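Long-range contacts in Ser-thr phosphatase MSPP (PDB 2JFR), which probably removes phosphate from phosphorylated serine and threonine residues of proteins, as a metal-dependent phosphatase of the PPM (PP2C) family: residues P85-T93 against L155-G163; P204-V214 against N225-L233. All coordinates share one frame; numbering follows the deposited sequence.

Contact 1. Residues P85-T93 against L155-G163; sequences PTVSGTTLT and LLTRALGIG
Thr90 and Leu160 lie side by side with their side chains pointing the same way, Thr90 CG2 resting 3.7 Å from Leu160 CD2. Their backbones form one antiparallel hydrogen-bonded pair: Thr90 N gives to Leu160 O at 3.0 Å, and Leu160 N to Thr90 O at 2.8 Å. Threonine suits this place because its two branches do different work. With OG1 anti to the backbone N (chi1 -172°), the hydroxyl sits beside its own carbonyl carbon and donates to Thr91 O on a lone pair, while the methyl turns to Leu160. The other leucine branch, CD1, meets Leu92 CD2 obliquely at 3.9 Å, and Ala49 of helix 42-59 also touches Leu160. Gly89 fits because a side chain here would point toward the loop, into Leu160 O and Ile162 CG2; its bare CA lets Leu160 O approach to 3.4 Å. At the positive phi of Gly161 (92°) a side chain would jam against the preceding carbonyl O, which suits glycine; a water spans Ser88 O and Gly161 O. At the outer end the methyl Ile162 CG2 packs on Val87 CG1 at 3.7 Å. On the active-site side Leu156 crosses Thr91 at about a right angle, its CD1 near Thr91 CG2. Thr91 OG1 is bonded to Asp36 N and Ser113 OG, and Asp36 is a metal ligand. The chemistry is divided: a short backbone bridge fixes loop 155-163 to the first residues of strand 89-96, methyl groups fill its surroundings, and the Thr91 hydroxyl serves the second shell of the metal centre, probably helping to position Asp36.

Contact 2. Residues P204-V214 against N225-L233; sequences PDPQVAVRRLV and NTTVVVIDL
Asp232 OD1 is held by a salt bridge to Arg180 NE, while OD2, which also has a polar partner elsewhere, packs against the Pro206 ring, 3.4 Å from Pro206 CG, the two side chains crossing at about a right angle. Pro206 suits the first turn of the helix, where its nitrogen needs no hydrogen to give, and its CB also reaches Val230 CG1. Just before it Asp205 is the N-cap, its OD1 taking Gln207 N at 2.9 Å from above the carboxylate plane; its charge probably interacts favourably with the helix dipole. Farther along, Val210 sits over two strand valines. The Val210 and Val228 side chains run past each other in opposite directions, Val210 CB 3.7 Å from Val228 CG2, and Val210 CG1, anti to the carbonyl carbon (chi1 -66°), meets Val230 CG2 at 3.6 Å. Leu213 CB and CD1 both touch Val228 CG1 from one side, and Val214 CG1 reaches the methyl Thr226 CG2 at 4.1 Å. Segments 206-214 and 226-233 run nearly antiparallel (157°), their axes 8.5 Å apart at closest approach. No hydrogen bond crosses, so apolar contact holds the helix on the PP2C sandwich, while Arg180 offsets the charge of Asp232.

In the fold
From the N terminus, strand 5-13 enters one sheet and strands 23-28 and 31-38 the other, with the metal ligand Asp36 near the end of 31-38. Contact 1 closes the larger loop, 61 residues between its segments, tying strand 89-96, a neighbour of 31-38, to the loop before strand 169-172. Contact 2 follows in series, neither nested nor crossed, and closes a short connection in which the chain turns back after helix 206-219, passing the manganese ligand Asp224, into strand 226-233. That strand pairs with 5-13, bringing the chain ends together. The centres lie 25 Å apart on opposite sides of the chain's centre, one contact belonging to each sheet.

Contact 1. Residues P85-T93 against L155-G163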
loop_
_atom_site.group_PDB
_atom_site.type_symbol
_atom_site.label_atom_id
_atom_site.label_comp_id
_atom_site.label_asym_id
_atom_site.label_seq_id
_atom_site.Cartn_x
_atom_site.Cartn_y
_atom_site.Cartn_z
ATOM N N PRO A 85 -8.253 -1.142 24.800
ATOM C CA PRO A 85 -7.288 -1.720 25.718
ATOM C C PRO A 85 -6.098 -2.292 25.097
ATOM O O PRO A 85 -5.117 -2.603 25.795
ATOM C CB PRO A 85 -8.135 -2.839 26.385
ATOM C CG PRO A 85 -9.224 -3.220 25.446
ATOM C CD PRO A 85 -9.503 -1.922 24.749
ATOM N N THR A 86 -6.119 -2.487 23.766
ATOM C CA THR A 86 -4.938 -2.895 23.012
ATOM C C THR A 86 -4.900 -1.981 21.771
ATOM O O THR A 86 -5.898 -1.363 21.458
ATOM C CB THR A 86 -4.865 -4.375 22.604
ATOM O OG1 THR A 86 -5.971 -4.669 21.795
ATOM C CG2 THR A 86 -4.922 -5.262 23.825
ATOM N N VAL A 87 -3.751 -1.945 21.169
ATOM C CA VAL A 87 -3.512 -1.061 20.081
ATOM C C VAL A 87 -4.003 -1.688 18.747
ATOM O O VAL A 87 -3.630 -2.812 18.411
ATOM C CB VAL A 87 -2.016 -0.702 19.971
ATOM C CG1 VAL A 87 -1.727 0.175 18.770
ATOM C CG2 VAL A 87 -1.571 0.005 21.285
ATOM N N SER A 88 -4.813 -0.935 18.017
ATOM C CA SER A 88 -5.158 -1.194 16.623
ATOM C C SER A 88 -4.743 0.033 15.808
ATOM O O SER A 88 -4.722 1.158 16.274
ATOM C CB SER A 88 -6.627 -1.461 16.435
ATOM O OG SER A 88 -7.003 -2.674 17.106
ATOM N N GLY A 89 -4.432 -0.217 14.551
ATOM C CA GLY A 89 -4.022 0.869 13.665
ATOM C C GLY A 89 -3.934 0.305 12.278
ATOM O O GLY A 89 -4.439 -0.783 11.964
ATOM N N THR A 90 -3.262 1.053 11.380
ATOM C CA THR A 90 -3.169 0.619 9.999
ATOM C C THR A 90 -1.951 1.200 9.339
ATOM O O THR A 90 -1.484 2.268 9.676
ATOM C CB THR A 90 -4.458 1.023 9.221
ATOM O OG1 THR A 90 -4.455 0.439 7.920
ATOM C CG2 THR A 90 -4.680 2.505 9.162
ATOM N N THR A 91 -1.471 0.480 8.342
ATOM C CA THR A 91 -0.579 1.072 7.354
ATOM C C THR A 91 -1.389 1.935 6.420
ATOM O O THR A 91 -2.630 1.810 6.321
ATOM C CB THR A 91 0.186 0.029 6.574
ATOM O OG1 THR A 91 -0.737 -0.536 5.643
ATOM C CG2 THR A 91 0.823 -1.036 7.421
ATOM N N LEU A 92 -0.706 2.761 5.630
ATOM C CA LEU A 92 -1.342 3.438 4.525
ATOM C C LEU A 92 -0.291 3.754 3.502
ATOM O O LEU A 92 0.728 4.374 3.823
ATOM C CB LEU A 92 -1.999 4.724 4.994
ATOM C CG LEU A 92 -2.658 5.572 3.857
ATOM C CD1 LEU A 92 -3.774 4.826 3.203
ATOM C CD2 LEU A 92 -3.136 6.923 4.416
ATOM N N THR A 93 -0.550 3.372 2.236
ATOM C CA THR A 93 0.253 3.802 1.112
ATOM C C THR A 93 -0.713 4.388 0.090
ATOM O O THR A 93 -1.613 3.667 -0.360
ATOM C CB THR A 93 1.059 2.682 0.509
ATOM O OG1 THR A 93 1.974 2.271 1.515
ATOM C CG2 THR A 93 1.800 3.099 -0.740
ATOM N N LEU A 155 6.805 -6.460 12.809
ATOM C CA LEU A 155 6.672 -5.414 13.810
ATOM C C LEU A 155 6.918 -4.059 13.177
ATOM O O LEU A 155 8.006 -3.748 12.680
ATOM C CB LEU A 155 7.732 -5.690 14.877
ATOM C CG LEU A 155 7.448 -6.964 15.681
ATOM C CD1 LEU A 155 8.650 -7.198 16.599
ATOM C CD2 LEU A 155 6.137 -6.875 16.448
ATOM N N LEU A 156 5.858 -3.246 13.160
ATOM C CA LEU A 156 5.891 -1.939 12.548
ATOM C C LEU A 156 6.623 -0.935 13.401
ATOM O O LEU A 156 6.526 -0.941 14.627
ATOM C CB LEU A 156 4.485 -1.427 12.311
ATOM C CG LEU A 156 3.639 -2.241 11.305
ATOM C CD1 LEU A 156 2.244 -1.730 11.290
ATOM C CD2 LEU A 156 4.260 -2.198 9.908
ATOM N N THR A 157 7.291 0.022 12.761
ATOM C CA THR A 157 7.909 1.139 13.433
ATOM C C THR A 157 7.156 2.436 13.228
ATOM O O THR A 157 7.409 3.406 13.949
ATOM C CB THR A 157 9.365 1.317 13.003
ATOM O OG1 THR A 157 9.364 1.484 11.585
ATOM C CG2 THR A 157 10.207 0.146 13.442
ATOM N N ARG A 158 6.198 2.488 12.286
ATOM C CA ARG A 158 5.341 3.618 12.088
ATOM C C ARG A 158 3.983 3.064 11.656
ATOM O O ARG A 158 3.931 2.078 10.937
ATOM C CB ARG A 158 5.767 4.621 11.028
ATOM C CG ARG A 158 7.162 5.164 11.132
ATOM C CD ARG A 158 7.434 6.247 10.100
ATOM N NE ARG A 158 8.745 6.322 9.593
ATOM C CZ ARG A 158 9.188 6.957 8.521
ATOM N NH1 ARG A 158 8.319 7.724 7.853
ATOM N NH2 ARG A 158 10.461 6.866 8.167
ATOM N N ALA A 159 2.921 3.716 12.118
ATOM C CA ALA A 159 1.570 3.296 11.780
ATOM C C ALA A 159 0.655 4.455 11.927
ATOM O O ALA A 159 0.906 5.388 12.699
ATOM C CB ALA A 159 1.124 2.142 12.649
ATOM N N LEU A 160 -0.462 4.401 11.215
ATOM C CA LEU A 160 -1.510 5.371 11.284
ATOM C C LEU A 160 -2.545 4.962 12.298
ATOM O O LEU A 160 -2.945 3.811 12.412
ATOM C CB LEU A 160 -2.062 5.536 9.866
ATOM C CG LEU A 160 -3.076 6.640 9.650
ATOM C CD1 LEU A 160 -3.007 7.223 8.264
ATOM C CD2 LEU A 160 -4.495 6.135 9.957
ATOM N N GLY A 161 -3.003 5.969 13.055
ATOM C CA GLY A 161 -4.077 5.790 13.968
ATOM C C GLY A 161 -3.717 5.419 15.386
ATOM O O GLY A 161 -4.613 5.207 16.198
ATOM N N ILE A 162 -2.398 5.391 15.720
ATOM C CA ILE A 162 -1.928 4.951 17.045
ATOM C C ILE A 162 -1.561 6.104 17.924
ATOM O O ILE A 162 -1.316 5.868 19.145
ATOM C CB ILE A 162 -0.791 3.911 16.937
ATOM C CG1 ILE A 162 0.517 4.509 16.405
ATOM C CG2 ILE A 162 -1.252 2.707 16.152
ATOM C CD1 ILE A 162 1.701 3.629 16.608
ATOM N N GLY A 163 -1.491 7.290 17.419
ATOM C CA GLY A 163 -1.174 8.468 18.241
ATOM C C GLY A 163 -1.490 9.674 17.393
ATOM O O GLY A 163 -1.823 9.562 16.221
HETATM O O HOH W 1 -5.248 3.273 18.101
#

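Contact 2. Residues P204-V214 against N225-L233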
loop_
_atom_site.group_PDB
_atom_site.type_symbol
_atom_site.label_atom_id
_atom_site.label_comp_id
_atom_site.label_asym_id
_atom_site.label_seq_id
_atom_site.Cartn_x
_atom_site.Cartn_y
_atom_site.Cartn_z
ATOM N N PRO A 204 -0.716 -8.790 -18.888
ATOM C CA PRO A 204 -1.085 -7.552 -19.626
ATOM C C PRO A 204 -2.373 -6.903 -19.197
ATOM O O PRO A 204 -2.406 -5.675 -19.117
ATOM C CB PRO A 204 -1.257 -8.100 -21.061
ATOM C CG PRO A 204 -0.256 -9.212 -21.115
ATOM C CD PRO A 204 -0.349 -9.898 -19.764
ATOM N N ASP A 205 -3.429 -7.650 -18.937
ATOM C CA ASP A 205 -4.672 -7.028 -18.479
ATOM C C ASP A 205 -4.605 -6.793 -16.997
ATOM O O ASP A 205 -4.448 -7.727 -16.232
ATOM C CB ASP A 205 -5.830 -7.957 -18.855
ATOM C CG ASP A 205 -7.222 -7.505 -18.457
ATOM O OD1 ASP A 205 -7.385 -6.594 -17.600
ATOM O OD2 ASP A 205 -8.217 -8.088 -18.976
ATOM N N PRO A 206 -4.665 -5.561 -16.539
ATOM C CA PRO A 206 -4.584 -5.305 -15.067
ATOM C C PRO A 206 -5.642 -6.017 -14.258
ATOM O O PRO A 206 -5.384 -6.363 -13.097
ATOM C CB PRO A 206 -4.771 -3.808 -14.955
ATOM C CG PRO A 206 -5.295 -3.404 -16.267
ATOM C CD PRO A 206 -4.887 -4.328 -17.331
ATOM N N GLN A 207 -6.849 -6.264 -14.797
ATOM C CA GLN A 207 -7.815 -7.026 -14.004
ATOM C C GLN A 207 -7.421 -8.480 -13.866
ATOM O O GLN A 207 -7.717 -9.082 -12.857
ATOM C CB GLN A 207 -9.209 -6.906 -14.666
ATOM C CG GLN A 207 -9.721 -5.462 -14.669
ATOM C CD GLN A 207 -11.026 -5.336 -15.418
ATOM O OE1 GLN A 207 -12.112 -5.235 -14.828
ATOM N NE2 GLN A 207 -10.949 -5.326 -16.756
ATOM N N VAL A 208 -6.717 -9.048 -14.848
ATOM C CA VAL A 208 -6.133 -10.358 -14.698
ATOM C C VAL A 208 -4.971 -10.313 -13.701
ATOM O O VAL A 208 -4.822 -11.187 -12.858
ATOM C CB VAL A 208 -5.702 -10.901 -16.068
ATOM C CG1 VAL A 208 -4.928 -12.198 -15.886
ATOM C CG2 VAL A 208 -6.974 -11.129 -16.896
ATOM N N ALA A 209 -4.121 -9.297 -13.817
ATOM C CA ALA A 209 -2.982 -9.164 -12.928
ATOM C C ALA A 209 -3.414 -9.205 -11.474
ATOM O O ALA A 209 -2.816 -9.921 -10.672
ATOM C CB ALA A 209 -2.160 -7.885 -13.170
ATOM N N VAL A 210 -4.414 -8.437 -11.091
ATOM C CA VAL A 210 -4.786 -8.385 -9.677
ATOM C C VAL A 210 -5.336 -9.721 -9.217
ATOM O O VAL A 210 -5.049 -10.146 -8.079
ATOM C CB VAL A 210 -5.707 -7.230 -9.321
ATOM C CG1 VAL A 210 -5.017 -5.882 -9.507
ATOM C CG2 VAL A 210 -7.045 -7.248 -10.085
ATOM N N ARG A 211 -6.114 -10.387 -10.056
ATOM C CA ARG A 211 -6.630 -11.709 -9.663
ATOM C C ARG A 211 -5.496 -12.702 -9.546
ATOM O O ARG A 211 -5.463 -13.496 -8.599
ATOM C CB ARG A 211 -7.658 -12.140 -10.681
ATOM C CG ARG A 211 -8.976 -11.414 -10.513
ATOM C CD ARG A 211 -9.940 -11.799 -11.622
ATOM N NE ARG A 211 -11.019 -10.855 -11.734
ATOM C CZ ARG A 211 -11.547 -10.408 -12.865
ATOM N NH1 ARG A 211 -11.140 -10.762 -14.081
ATOM N NH2 ARG A 211 -12.537 -9.554 -12.701
ATOM N N ARG A 212 -4.548 -12.696 -10.491
ATOM C CA ARG A 212 -3.439 -13.621 -10.418
ATOM C C ARG A 212 -2.556 -13.340 -9.210
ATOM O O ARG A 212 -2.039 -14.285 -8.605
ATOM C CB ARG A 212 -2.643 -13.605 -11.699
ATOM C CG ARG A 212 -3.468 -14.122 -12.893
ATOM C CD ARG A 212 -2.616 -14.335 -14.094
ATOM N NE ARG A 212 -1.542 -15.289 -13.924
ATOM C CZ ARG A 212 -0.352 -15.117 -14.536
ATOM N NH1 ARG A 212 0.041 -14.115 -15.323
ATOM N NH2 ARG A 212 0.462 -16.056 -14.275
ATOM N N LEU A 213 -2.375 -12.078 -8.847
ATOM C CA LEU A 213 -1.566 -11.748 -7.693
ATOM C C LEU A 213 -2.117 -12.339 -6.410
ATOM O O LEU A 213 -1.437 -12.951 -5.622
ATOM C CB LEU A 213 -1.366 -10.258 -7.544
ATOM C CG LEU A 213 -0.398 -9.632 -8.555
ATOM C CD1 LEU A 213 -0.615 -8.156 -8.680
ATOM C CD2 LEU A 213 1.047 -9.968 -8.158
ATOM N N VAL A 214 -3.437 -12.157 -6.200
ATOM C CA VAL A 214 -3.961 -12.704 -4.961
ATOM C C VAL A 214 -4.024 -14.224 -5.069
ATOM O O VAL A 214 -3.822 -14.889 -4.032
ATOM C CB VAL A 214 -5.317 -12.076 -4.574
ATOM C CG1 VAL A 214 -5.169 -10.572 -4.360
ATOM C CG2 VAL A 214 -6.382 -12.365 -5.598
ATOM N N ASN A 225 -3.954 -11.619 4.772
ATOM C CA ASN A 225 -4.711 -10.894 3.773
ATOM C C ASN A 225 -3.774 -10.331 2.705
ATOM O O ASN A 225 -2.691 -9.863 3.060
ATOM C CB ASN A 225 -5.405 -9.710 4.449
ATOM C CG ASN A 225 -6.194 -10.003 5.698
ATOM O OD1 ASN A 225 -6.255 -9.148 6.588
ATOM N ND2 ASN A 225 -6.838 -11.144 5.813
ATOM N N THR A 226 -4.194 -10.383 1.454
ATOM C CA THR A 226 -3.438 -9.766 0.360
ATOM C C THR A 226 -4.340 -8.843 -0.402
ATOM O O THR A 226 -5.425 -9.251 -0.828
ATOM C CB THR A 226 -2.852 -10.870 -0.581
ATOM O OG1 THR A 226 -1.949 -11.675 0.170
ATOM C CG2 THR A 226 -2.089 -10.236 -1.731
ATOM N N THR A 227 -3.890 -7.633 -0.621
ATOM C CA THR A 227 -4.638 -6.612 -1.358
ATOM C C THR A 227 -3.694 -5.933 -2.302
ATOM O O THR A 227 -2.589 -5.565 -1.915
ATOM C CB THR A 227 -5.259 -5.635 -0.365
ATOM O OG1 THR A 227 -6.096 -6.379 0.512
ATOM C CG2 THR A 227 -6.094 -4.552 -1.041
ATOM N N VAL A 228 -4.134 -5.741 -3.532
ATOM C CA VAL A 228 -3.323 -5.183 -4.596
ATOM C C VAL A 228 -4.130 -4.158 -5.387
ATOM O O VAL A 228 -5.322 -4.329 -5.657
ATOM C CB VAL A 228 -2.766 -6.287 -5.499
ATOM C CG1 VAL A 228 -1.759 -7.136 -4.772
ATOM C CG2 VAL A 228 -3.866 -7.154 -6.112
ATOM N N VAL A 229 -3.424 -3.102 -5.793
ATOM C CA VAL A 229 -3.956 -2.071 -6.673
ATOM C C VAL A 229 -2.925 -1.898 -7.782
ATOM O O VAL A 229 -1.750 -1.624 -7.516
ATOM C CB VAL A 229 -4.161 -0.762 -5.937
ATOM C CG1 VAL A 229 -4.655 0.325 -6.898
ATOM C CG2 VAL A 229 -5.125 -0.936 -4.776
ATOM N N VAL A 230 -3.373 -2.072 -9.041
ATOM C CA VAL A 230 -2.526 -1.950 -10.217
ATOM C C VAL A 230 -2.965 -0.757 -10.995
ATOM O O VAL A 230 -4.172 -0.582 -11.251
ATOM C CB VAL A 230 -2.587 -3.260 -11.041
ATOM C CG1 VAL A 230 -2.026 -3.089 -12.437
ATOM C CG2 VAL A 230 -1.838 -4.346 -10.349
ATOM N N ILE A 231 -2.014 0.056 -11.443
ATOM C CA ILE A 231 -2.281 1.271 -12.228
ATOM C C ILE A 231 -1.387 1.221 -13.459
ATOM O O ILE A 231 -0.157 1.146 -13.332
ATOM C CB ILE A 231 -1.965 2.537 -11.412
ATOM C CG1 ILE A 231 -2.621 2.548 -10.017
ATOM C CG2 ILE A 231 -2.373 3.754 -12.198
ATOM C CD1 ILE A 231 -1.802 3.203 -8.991
ATOM N N ASP A 232 -1.987 1.273 -14.651
ATOM C CA ASP A 232 -1.276 1.305 -15.916
ATOM C C ASP A 232 -1.158 2.745 -16.394
ATOM O O ASP A 232 -2.184 3.403 -16.525
ATOM C CB ASP A 232 -1.971 0.439 -16.962
ATOM C CG ASP A 232 -1.566 -1.010 -16.835
ATOM O OD1 ASP A 232 -0.447 -1.328 -16.415
ATOM O OD2 ASP A 232 -2.436 -1.829 -17.202
ATOM N N LEU A 233 0.056 3.196 -16.679
ATOM C CA LEU A 233 0.313 4.579 -17.018
ATOM C C LEU A 233 0.479 4.747 -18.549
ATOM O O LEU A 233 1.033 3.867 -19.227
ATOM C CB LEU A 233 1.570 5.080 -16.332
ATOM C CG LEU A 233 1.538 5.001 -14.816
ATOM C CD1 LEU A 233 2.857 5.436 -14.213
ATOM C CD2 LEU A 233 0.353 5.758 -14.236
#